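Local structure of LbaCas13a H328A (C2c2) (5WLH) at residues Q1294-N1298 with A1354-L1360; R1331-Y1337 with E1377-V1381. The protein binds CRISPR guide RNA and, as a Cas13a (C2c2) nuclease, probably uses it to recognise and cleave target RNA. The contacts are given in a common frame with arbitrary orientation. Numbering follows the deposited sequence.

Interaction 1. Residues Q1294-N1298 with A1354-L1360; sequences QHFVN and ARDKRYL. With nucleotides of chain B.
A Schellman motif ends helix 1284-1294 here and turns the chain into strand 1297-1310, an inner strand of a four-stranded antiparallel sheet; the facing segment 1354-1360 leaves edge strand 1349-1353, at the far side of 1336-1344, and enters helix 1357-1368. His1295 (phi/psi -99/20) carries its ring, chi1 m, away from the second segment to a hydrogen bond with Glu1117 of helix 1106-1145. A water lies 2.6 Å from His1295 ND1 and accepts a weak bond from Arg1355 NH2 at 3.3 Å. Phe1296, the C' residue, has the positive phi (67/26) that the motif requires, and Val1297 N and Phe1296 N return to the last helical turn. Phe1296 CA is 6.4 Å from Ala1354 CA, and Phe1296 CB meets Ala1354 CB at 3.6 Å. The m rotamer of Phe1296 (chi2 -70°) puts its CD2 over a face of the Arg1355 guanidinium, 3.4 Å from Arg1355 NH2, which lies at the edge of the phenyl ring; Phe1296 CE2 is 3.5 Å from O4' of C40 of chain B, the pre-crRNA. Val1297, in extended conformation (-110/120) with chi1 t, packs CG2 against Tyr1359 CE1 (3.9 Å) and Leu1360 CD2 (3.8 Å), on the first turn of the helix. That turn is N-capped by Asp1356, chi1 p, whose OD1 accepts from Tyr1359 N at 2.9 Å. Arg1355, m at chi1 and chi2 and t at chi3, thus spans protein and guide: NH1 donates to Ala1354 O at 3.1 Å and to OP1 of C40 of chain B at 2.9 Å.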
loop_
_atom_site.group_PDB
_atom_site.type_symbol
_atom_site.label_atom_id
_atom_site.label_comp_id
_atom_site.label_asym_id
_atom_site.label_seq_id
_atom_site.Cartn_x
_atom_site.Cartn_y
_atom_site.Cartn_z
ATOM N N GLN A 1294 -10.921 2.411 -6.452
ATOM C CA GLN A 1294 -10.469 1.470 -7.484
ATOM C C GLN A 1294 -11.640 0.835 -8.203
ATOM O O GLN A 1294 -11.513 0.421 -9.369
ATOM C CB GLN A 1294 -9.607 0.355 -6.884
ATOM C CG GLN A 1294 -8.158 0.724 -6.748
ATOM C CD GLN A 1294 -7.438 -0.160 -5.752
ATOM O OE1 GLN A 1294 -6.623 0.313 -4.952
ATOM N NE2 GLN A 1294 -7.733 -1.448 -5.795
ATOM N N HIS A 1295 -12.770 0.702 -7.510
ATOM C CA HIS A 1295 -13.988 0.154 -8.082
ATOM C C HIS A 1295 -14.960 1.246 -8.499
ATOM O O HIS A 1295 -16.158 0.974 -8.654
ATOM C CB HIS A 1295 -14.601 -0.824 -7.086
ATOM C CG HIS A 1295 -13.673 -1.955 -6.792
ATOM N ND1 HIS A 1295 -13.639 -3.096 -7.558
ATOM C CD2 HIS A 1295 -12.661 -2.070 -5.897
ATOM C CE1 HIS A 1295 -12.688 -3.898 -7.110
ATOM N NE2 HIS A 1295 -12.083 -3.301 -6.098
ATOM N N PHE A 1296 -14.441 2.464 -8.688
ATOM C CA PHE A 1296 -15.147 3.634 -9.221
ATOM C C PHE A 1296 -16.236 4.149 -8.288
ATOM O O PHE A 1296 -17.171 4.826 -8.730
ATOM C CB PHE A 1296 -15.696 3.355 -10.620
ATOM C CG PHE A 1296 -14.634 2.911 -11.569
ATOM C CD1 PHE A 1296 -13.667 3.794 -11.998
ATOM C CD2 PHE A 1296 -14.546 1.587 -11.955
ATOM C CE1 PHE A 1296 -12.648 3.376 -12.846
ATOM C CE2 PHE A 1296 -13.543 1.167 -12.804
ATOM C CZ PHE A 1296 -12.595 2.061 -13.248
ATOM N N VAL A 1297 -16.089 3.888 -6.990
ATOM C CA VAL A 1297 -17.021 4.351 -5.967
ATOM C C VAL A 1297 -16.317 5.419 -5.136
ATOM O O VAL A 1297 -15.272 5.151 -4.535
ATOM C CB VAL A 1297 -17.496 3.189 -5.085
ATOM C CG1 VAL A 1297 -18.451 3.682 -3.984
ATOM C CG2 VAL A 1297 -18.171 2.127 -5.944
ATOM N N ASN A 1298 -16.878 6.633 -5.114
ATOM C CA ASN A 1298 -16.353 7.748 -4.324
ATOM C C ASN A 1298 -17.141 7.853 -3.034
ATOM O O ASN A 1298 -18.365 7.995 -3.081
ATOM C CB ASN A 1298 -16.509 9.083 -5.042
ATOM C CG ASN A 1298 -15.476 9.327 -6.067
ATOM O OD1 ASN A 1298 -14.485 10.012 -5.823
ATOM N ND2 ASN A 1298 -15.721 8.822 -7.262
ATOM N N ALA A 1354 -19.978 5.330 -14.008
ATOM C CA ALA A 1354 -19.370 3.998 -14.017
ATOM C C ALA A 1354 -20.264 2.974 -13.328
ATOM O O ALA A 1354 -20.353 1.820 -13.763
ATOM C CB ALA A 1354 -17.997 4.038 -13.327
ATOM N N ARG A 1355 -20.909 3.371 -12.233
ATOM C CA ARG A 1355 -21.669 2.472 -11.378
ATOM C C ARG A 1355 -23.043 3.066 -11.123
ATOM O O ARG A 1355 -23.155 4.228 -10.721
ATOM C CB ARG A 1355 -20.955 2.254 -10.039
ATOM C CG ARG A 1355 -19.553 1.694 -10.202
ATOM C CD ARG A 1355 -19.630 0.347 -10.887
ATOM N NE ARG A 1355 -18.349 -0.353 -10.886
ATOM C CZ ARG A 1355 -17.590 -0.517 -11.966
ATOM N NH1 ARG A 1355 -17.970 -0.016 -13.140
ATOM N NH2 ARG A 1355 -16.444 -1.176 -11.871
ATOM N N ASP A 1356 -24.078 2.255 -11.300
ATOM C CA ASP A 1356 -25.439 2.750 -11.158
ATOM C C ASP A 1356 -25.858 2.709 -9.690
ATOM O O ASP A 1356 -25.128 2.223 -8.821
ATOM C CB ASP A 1356 -26.395 1.949 -12.046
ATOM C CG ASP A 1356 -26.273 0.438 -11.847
ATOM O OD1 ASP A 1356 -26.032 -0.015 -10.709
ATOM O OD2 ASP A 1356 -26.432 -0.307 -12.841
ATOM N N LYS A 1357 -27.060 3.220 -9.407
ATOM C CA LYS A 1357 -27.517 3.295 -8.023
ATOM C C LYS A 1357 -27.608 1.912 -7.393
ATOM O O LYS A 1357 -27.317 1.745 -6.205
ATOM C CB LYS A 1357 -28.873 4.009 -7.943
ATOM C CG LYS A 1357 -29.435 4.079 -6.517
ATOM C CD LYS A 1357 -30.714 4.938 -6.413
ATOM C CE LYS A 1357 -31.169 5.021 -4.953
ATOM N NZ LYS A 1357 -32.428 5.810 -4.764
ATOM N N ARG A 1358 -28.017 0.909 -8.168
ATOM C CA ARG A 1358 -28.158 -0.434 -7.613
ATOM C C ARG A 1358 -26.808 -0.992 -7.163
ATOM O O ARG A 1358 -26.696 -1.605 -6.090
ATOM C CB ARG A 1358 -28.805 -1.343 -8.652
ATOM C CG ARG A 1358 -28.816 -2.814 -8.310
ATOM C CD ARG A 1358 -29.569 -3.526 -9.401
ATOM N NE ARG A 1358 -29.774 -4.940 -9.132
ATOM C CZ ARG A 1358 -30.697 -5.667 -9.746
ATOM N NH1 ARG A 1358 -31.481 -5.093 -10.646
ATOM N NH2 ARG A 1358 -30.830 -6.954 -9.469
ATOM N N TYR A 1359 -25.772 -0.788 -7.974
ATOM C CA TYR A 1359 -24.427 -1.198 -7.584
ATOM C C TYR A 1359 -23.990 -0.467 -6.321
ATOM O O TYR A 1359 -23.504 -1.083 -5.363
ATOM C CB TYR A 1359 -23.467 -0.917 -8.735
ATOM C CG TYR A 1359 -22.037 -1.373 -8.514
ATOM C CD1 TYR A 1359 -21.146 -0.607 -7.774
ATOM C CD2 TYR A 1359 -21.578 -2.554 -9.072
ATOM C CE1 TYR A 1359 -19.823 -1.030 -7.580
ATOM C CE2 TYR A 1359 -20.275 -2.976 -8.895
ATOM C CZ TYR A 1359 -19.408 -2.221 -8.145
ATOM O OH TYR A 1359 -18.110 -2.661 -7.975
ATOM N N LEU A 1360 -24.161 0.858 -6.306
ATOM C CA LEU A 1360 -23.747 1.653 -5.156
ATOM C C LEU A 1360 -24.481 1.234 -3.891
ATOM O O LEU A 1360 -23.912 1.297 -2.791
ATOM C CB LEU A 1360 -23.967 3.134 -5.442
ATOM C CG LEU A 1360 -23.170 3.717 -6.599
ATOM C CD1 LEU A 1360 -23.545 5.164 -6.843
ATOM C CD2 LEU A 1360 -21.654 3.588 -6.345
ATOM P P C B 40 -16.664 -1.240 -16.792
ATOM O OP1 C B 40 -17.696 -0.614 -15.917
ATOM O OP2 C B 40 -16.726 -1.085 -18.276
ATOM O "O5'" C B 40 -15.256 -0.688 -16.329
ATOM C "C5'" C B 40 -14.122 -0.989 -17.108
ATOM C "C4'" C B 40 -12.869 -0.506 -16.456
ATOM O "O4'" C B 40 -12.642 -1.250 -15.236
ATOM C "C3'" C B 40 -11.616 -0.725 -17.280
ATOM O "O3'" C B 40 -11.454 0.326 -18.223
ATOM C "C2'" C B 40 -10.521 -0.776 -16.218
ATOM O "O2'" C B 40 -10.126 0.540 -15.855
ATOM C "C1'" C B 40 -11.258 -1.404 -15.025
ATOM N N1 C B 40 -10.966 -2.844 -14.812
ATOM C C2 C B 40 -9.712 -3.207 -14.289
ATOM O O2 C B 40 -8.885 -2.307 -14.072
ATOM N N3 C B 40 -9.438 -4.517 -14.064
ATOM C C4 C B 40 -10.363 -5.450 -14.312
ATOM N N4 C B 40 -10.054 -6.731 -14.075
ATOM C C5 C B 40 -11.648 -5.113 -14.826
ATOM C C6 C B 40 -11.904 -3.813 -15.051
HETATM O O HOH W 1 -15.113 -3.344 -9.743
#

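Interaction 2. Residues R1331-Y1337 with E1377-V1381; sequences REKNGVY and EMIEV
Met1378, chi1 and chi2 both t, lies alongside Val1336, its CG 3.8 Å from Val1336 CG2, and brings CE to within 3.6 Å of Arg1331 O; Ile1330 and Ile1364 border the same sulphur-containing chain. The backbones run close together, with CA-CA distances of 4.5 Å for Lys1333-Met1378, 4.6 Å for Asn1334-Glu1380 and 4.9 Å for Val1336-Ile1379. Asn1334 adopts a positive phi (54/49) in the turn that links strands 1321-1330 and 1336-1344, and its N donates to Glu1377 O at 2.9 Å. Met1378 O, at the end of helix 1375-1378, accepts from Val1336 N at 3.1 Å and weakly from Gly1335 N at 2.7 Å. Ile1379 leaves helical geometry (-82/129), so the chain extends beside the strand as a single beta bridge with Val1336, and Glu1380 N donates to Val1336 O at 2.8 Å. Arg1331 braces the turn from within: NE donates to Lys1333 O and NH2 to Asn1334 O, both at 3.1 Å. The CA-to-CB bond of Glu1380 points toward the first segment; with chi1 and chi2 both t, Glu1380 CB is 3.5 Å from Asn1334 OD1 and Glu1380 OE1 3.7 Å from Tyr1337 CG.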
loop_
_atom_site.group_PDB
_atom_site.type_symbol
_atom_site.label_atom_id
_atom_site.label_comp_id
_atom_site.label_asym_id
_atom_site.label_seq_id
_atom_site.Cartn_x
_atom_site.Cartn_y
_atom_site.Cartn_z
ATOM N N ARG A 1331 -20.938 10.214 4.944
ATOM C CA ARG A 1331 -21.891 11.322 5.022
ATOM C C ARG A 1331 -23.297 10.838 4.683
ATOM O O ARG A 1331 -23.508 10.177 3.664
ATOM C CB ARG A 1331 -21.467 12.445 4.074
ATOM C CG ARG A 1331 -21.930 13.834 4.503
ATOM C CD ARG A 1331 -21.224 14.929 3.719
ATOM N NE ARG A 1331 -21.621 14.927 2.313
ATOM C CZ ARG A 1331 -21.253 15.851 1.430
ATOM N NH1 ARG A 1331 -20.463 16.856 1.803
ATOM N NH2 ARG A 1331 -21.671 15.769 0.171
ATOM N N GLU A 1332 -24.255 11.143 5.565
ATOM C CA GLU A 1332 -25.600 10.598 5.412
ATOM C C GLU A 1332 -26.283 11.123 4.157
ATOM O O GLU A 1332 -27.125 10.426 3.574
ATOM C CB GLU A 1332 -26.434 10.921 6.655
ATOM C CG GLU A 1332 -25.599 10.985 7.931
ATOM C CD GLU A 1332 -26.421 11.296 9.171
ATOM O OE1 GLU A 1332 -27.555 10.778 9.281
ATOM O OE2 GLU A 1332 -25.930 12.064 10.032
ATOM N N LYS A 1333 -25.920 12.324 3.718
ATOM C CA LYS A 1333 -26.506 12.962 2.545
ATOM C C LYS A 1333 -25.436 13.124 1.475
ATOM O O LYS A 1333 -24.433 13.812 1.695
ATOM C CB LYS A 1333 -27.118 14.317 2.917
ATOM C CG LYS A 1333 -27.228 15.305 1.777
ATOM C CD LYS A 1333 -28.304 16.342 2.085
ATOM C CE LYS A 1333 -29.646 15.931 1.495
ATOM N NZ LYS A 1333 -29.605 15.874 0.003
ATOM N N ASN A 1334 -25.650 12.486 0.324
ATOM C CA ASN A 1334 -24.726 12.554 -0.809
ATOM C C ASN A 1334 -23.318 12.162 -0.380
ATOM O O ASN A 1334 -22.343 12.868 -0.643
ATOM C CB ASN A 1334 -24.729 13.938 -1.449
ATOM C CG ASN A 1334 -26.080 14.276 -2.055
ATOM O OD1 ASN A 1334 -26.800 13.381 -2.485
ATOM N ND2 ASN A 1334 -26.425 15.553 -2.082
ATOM N N GLY A 1335 -23.233 11.043 0.322
ATOM C CA GLY A 1335 -21.948 10.543 0.756
ATOM C C GLY A 1335 -21.286 9.565 -0.183
ATOM O O GLY A 1335 -20.092 9.298 -0.037
ATOM N N VAL A 1336 -22.025 9.035 -1.154
ATOM C CA VAL A 1336 -21.525 8.014 -2.073
ATOM C C VAL A 1336 -21.912 8.435 -3.482
ATOM O O VAL A 1336 -23.092 8.691 -3.751
ATOM C CB VAL A 1336 -22.093 6.620 -1.758
ATOM C CG1 VAL A 1336 -21.635 5.586 -2.795
ATOM C CG2 VAL A 1336 -21.702 6.155 -0.323
ATOM N N TYR A 1337 -20.932 8.529 -4.378
ATOM C CA TYR A 1337 -21.271 8.761 -5.775
ATOM C C TYR A 1337 -20.334 7.966 -6.675
ATOM O O TYR A 1337 -19.235 7.575 -6.280
ATOM C CB TYR A 1337 -21.251 10.255 -6.145
ATOM C CG TYR A 1337 -19.932 10.965 -5.945
ATOM C CD1 TYR A 1337 -19.577 11.456 -4.697
ATOM C CD2 TYR A 1337 -19.059 11.175 -7.008
ATOM C CE1 TYR A 1337 -18.385 12.115 -4.501
ATOM C CE2 TYR A 1337 -17.851 11.839 -6.815
ATOM C CZ TYR A 1337 -17.527 12.301 -5.556
ATOM O OH TYR A 1337 -16.337 12.961 -5.337
ATOM N N GLU A 1377 -30.868 8.793 0.500
ATOM C CA GLU A 1377 -30.232 10.049 0.870
ATOM C C GLU A 1377 -28.717 9.983 0.678
ATOM O O GLU A 1377 -28.095 10.969 0.273
ATOM C CB GLU A 1377 -30.582 10.409 2.312
ATOM C CG GLU A 1377 -31.526 11.611 2.418
ATOM C CD GLU A 1377 -31.980 11.892 3.839
ATOM O OE1 GLU A 1377 -33.009 12.583 3.998
ATOM O OE2 GLU A 1377 -31.320 11.426 4.795
ATOM N N MET A 1378 -28.113 8.825 0.951
ATOM C CA MET A 1378 -26.654 8.740 0.914
ATOM C C MET A 1378 -26.117 8.757 -0.513
ATOM O O MET A 1378 -25.046 9.323 -0.777
ATOM C CB MET A 1378 -26.197 7.478 1.641
ATOM C CG MET A 1378 -24.675 7.334 1.680
ATOM S SD MET A 1378 -24.181 6.025 2.821
ATOM C CE MET A 1378 -24.512 6.791 4.403
ATOM N N ILE A 1379 -26.828 8.134 -1.446
ATOM C CA ILE A 1379 -26.339 8.036 -2.812
ATOM C C ILE A 1379 -26.646 9.322 -3.564
ATOM O O ILE A 1379 -27.786 9.806 -3.558
ATOM C CB ILE A 1379 -26.944 6.820 -3.523
ATOM C CG1 ILE A 1379 -26.511 5.526 -2.822
ATOM C CG2 ILE A 1379 -26.552 6.843 -4.999
ATOM C CD1 ILE A 1379 -27.140 4.274 -3.387
ATOM N N GLU A 1380 -25.621 9.887 -4.194
ATOM C CA GLU A 1380 -25.750 11.070 -5.031
ATOM C C GLU A 1380 -25.792 10.662 -6.497
ATOM O O GLU A 1380 -25.125 9.704 -6.910
ATOM C CB GLU A 1380 -24.586 12.026 -4.780
ATOM C CG GLU A 1380 -24.584 13.291 -5.618
ATOM C CD GLU A 1380 -23.388 14.171 -5.304
ATOM O OE1 GLU A 1380 -22.262 13.811 -5.706
ATOM O OE2 GLU A 1380 -23.573 15.220 -4.647
ATOM N N VAL A 1381 -26.584 11.393 -7.279
ATOM C CA VAL A 1381 -26.631 11.212 -8.726
ATOM C C VAL A 1381 -27.006 12.527 -9.414
ATOM O O VAL A 1381 -26.184 13.436 -9.535
ATOM C CB VAL A 1381 -27.617 10.113 -9.119
ATOM C CG1 VAL A 1381 -29.049 10.579 -8.833
ATOM C CG2 VAL A 1381 -27.428 9.737 -10.594
#

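Overall arrangement
Both contacts join the C-terminal antiparallel sheet to the short helices that follow it, through neighbouring strands 1297-1310 and 1336-1344. Their centres are 12 Å apart and they touch directly: Asn1298 N lies 2.8 Å from Tyr1337 O, a probable hydrogen bond, and Val1297 CG1 is 3.9 Å from Val1336 CG1. Leu1360 CD1 and Ile1379 CG2, also 3.9 Å apart, continue this apolar packing between helix 1357-1368 and the chain just beyond helix 1375-1378. Interaction 1 relies largely on side chains, none of the touching residues being exposed, and reaches the guide RNA. Interaction 2, also partly buried, covers about twice the area, yet is held mainly by backbone hydrogen bonds, with several exposed residues at its margin and its nearest atom about 10 Å from the RNA.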